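ABC transporter substrate-binding protein (Staphylococcus aureus subsp. aureus NCTC 8325, PDB 3UN6) is the ligand-binding component of an ABC-type import system, binds zinc, and probably delivers a still unidentified substrate to its membrane transporter. Local coordinates at residues V236-V241 and K319-S324. Residues are numbered along the deposited sequence; the frame is centred on the assembly and turned at random.
Sequences VAQAFV and KEASRS
The side-chain amide of Gln-238 receives Glu-320 over one face and Ala-321 at its nitrogen edge, while its other face turns back toward its own helix. Above the first face stand CB of Glu-320 and one carboxylate oxygen; the amide and carboxylate planes are 18° apart, but the carboxylate lies beyond the OE1 end of the amide and does not cover it. OE1 of Gln-238 and OE1 of Glu-320 come no nearer than 3.7 Å, and no hydrogen bond links these two acceptors. The methyl CB of Ala-321 lies close to the amide plane, 3.7 Å from NE2 of Gln-238, a van der Waals contact beside the nitrogen. The amide's rotation is set by a hydrogen bond from NE2 to the backbone oxygen of Leu-317, one turn before Ala-321 in helix 316-320. CG anti to the backbone N (chi1 -176°) and a bend at chi2 (65°) carry the amide there. Ala-321 is where the chain leaves that helix, and its methyl points at the flank formed by Gln-238 and Val-241, 4.6 Å from CG1 of Val-241. A polar side chain thus joins a helix flank to the C-terminal end of another helix with only 140 Å² buried. Beyond it the C-terminal tail follows helix 234-250, where Gln-242 and Lys-245 bind backbone oxygens of Ser-322 and Ala-321. Another flank of helix 234-250 packs on strand 36-41, with Phe-240 against Ile-37 and Ile-39, placing the helix between a sheet of the periplasmic-binding-protein fold and the chain's C-terminus.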
loop_
_atom_site.group_PDB
_atom_site.type_symbol
_atom_site.label_atom_id
_atom_site.label_comp_id
_atom_site.label_asym_id
_atom_site.label_seq_id
_atom_site.Cartn_x
_atom_site.Cartn_y
_atom_site.Cartn_z
ATOM N N VAL A 236 23.132 8.690 -4.168
ATOM C CA VAL A 236 21.841 9.191 -4.623
ATOM C C VAL A 236 20.709 8.440 -3.908
ATOM O O VAL A 236 19.732 9.052 -3.481
ATOM C CB VAL A 236 21.745 9.111 -6.159
ATOM C CG1 VAL A 236 20.358 9.432 -6.638
ATOM C CG2 VAL A 236 22.790 10.078 -6.779
ATOM N N ALA A 237 20.868 7.124 -3.765
ATOM C CA ALA A 237 19.877 6.284 -3.088
ATOM C C ALA A 237 19.751 6.732 -1.633
ATOM O O ALA A 237 18.654 6.876 -1.116
ATOM C CB ALA A 237 20.286 4.830 -3.152
ATOM N N GLN A 238 20.881 6.962 -0.983
ATOM C CA GLN A 238 20.877 7.412 0.405
ATOM C C GLN A 238 20.221 8.790 0.540
ATOM O O GLN A 238 19.469 9.005 1.459
ATOM C CB GLN A 238 22.308 7.449 0.968
ATOM C CG GLN A 238 22.371 7.817 2.450
ATOM C CD GLN A 238 21.717 6.760 3.341
ATOM O OE1 GLN A 238 22.220 5.634 3.456
ATOM N NE2 GLN A 238 20.613 7.132 4.004
ATOM N N ALA A 239 20.528 9.719 -0.357
ATOM C CA ALA A 239 19.928 11.068 -0.309
ATOM C C ALA A 239 18.406 10.950 -0.455
ATOM O O ALA A 239 17.643 11.538 0.305
ATOM C CB ALA A 239 20.513 11.969 -1.403
ATOM N N PHE A 240 17.972 10.129 -1.396
ATOM C CA PHE A 240 16.535 9.924 -1.603
ATOM C C PHE A 240 15.805 9.336 -0.358
ATOM O O PHE A 240 14.790 9.873 0.094
ATOM C CB PHE A 240 16.314 9.088 -2.873
ATOM C CG PHE A 240 14.917 8.643 -3.048
ATOM C CD1 PHE A 240 13.889 9.574 -3.080
ATOM C CD2 PHE A 240 14.617 7.304 -3.173
ATOM C CE1 PHE A 240 12.584 9.190 -3.222
ATOM C CE2 PHE A 240 13.309 6.900 -3.327
ATOM C CZ PHE A 240 12.280 7.868 -3.350
ATOM N N VAL A 241 16.352 8.271 0.216
ATOM C CA VAL A 241 15.749 7.649 1.403
ATOM C C VAL A 241 15.755 8.614 2.591
ATOM O O VAL A 241 14.853 8.598 3.426
ATOM C CB VAL A 241 16.492 6.359 1.788
ATOM C CG1 VAL A 241 16.074 5.883 3.182
ATOM C CG2 VAL A 241 16.239 5.302 0.741
ATOM N N LYS A 319 17.879 3.365 8.284
ATOM C CA LYS A 319 18.466 3.460 9.617
ATOM C C LYS A 319 19.560 4.524 9.667
ATOM O O LYS A 319 19.609 5.313 10.598
ATOM C CB LYS A 319 19.038 2.105 10.054
ATOM C CG LYS A 319 19.932 2.197 11.269
ATOM C CD LYS A 319 20.534 0.868 11.605
ATOM C CE LYS A 319 21.467 0.980 12.805
ATOM N NZ LYS A 319 22.019 -0.353 13.201
ATOM N N GLU A 320 20.426 4.557 8.660
ATOM C CA GLU A 320 21.522 5.537 8.630
ATOM C C GLU A 320 21.039 6.955 8.352
ATOM O O GLU A 320 21.695 7.906 8.745
ATOM C CB GLU A 320 22.563 5.174 7.581
ATOM C CG GLU A 320 23.270 3.862 7.826
ATOM C CD GLU A 320 24.233 3.524 6.699
ATOM O OE1 GLU A 320 24.652 4.460 5.968
ATOM O OE2 GLU A 320 24.568 2.328 6.551
ATOM N N ALA A 321 19.913 7.090 7.661
ATOM C CA ALA A 321 19.367 8.410 7.355
ATOM C C ALA A 321 18.993 9.083 8.667
ATOM O O ALA A 321 18.448 8.436 9.571
ATOM C CB ALA A 321 18.145 8.307 6.446
ATOM N N SER A 322 19.294 10.370 8.775
ATOM C CA SER A 322 18.957 11.123 9.977
ATOM C C SER A 322 17.454 11.480 10.004
ATOM O O SER A 322 16.803 11.614 8.971
ATOM C CB SER A 322 19.796 12.400 10.066
ATOM O OG SER A 322 19.485 13.283 8.999
ATOM N N ARG A 323 16.919 11.614 11.205
ATOM C CA ARG A 323 15.530 12.004 11.382
ATOM C C ARG A 323 15.351 13.499 11.074
ATOM O O ARG A 323 14.344 13.899 10.465
ATOM C CB ARG A 323 15.075 11.726 12.821
ATOM C CG ARG A 323 14.945 10.250 13.165
ATOM C CD ARG A 323 14.096 10.065 14.404
ATOM N NE ARG A 323 13.606 8.695 14.513
ATOM C CZ ARG A 323 12.544 8.332 15.236
ATOM N NH1 ARG A 323 11.837 9.231 15.906
ATOM N NH2 ARG A 323 12.165 7.062 15.264
ATOM N N SER A 324 16.347 14.286 11.503
ATOM C CA SER A 324 16.400 15.759 11.362
ATOM C C SER A 324 16.213 16.307 9.944
ATOM O O SER A 324 16.837 17.311 9.580
ATOM C CB SER A 324 17.748 16.271 11.899
ATOM O OG SER A 324 18.832 15.767 11.128
ATOM O OXT SER A 324 15.441 15.791 9.133
#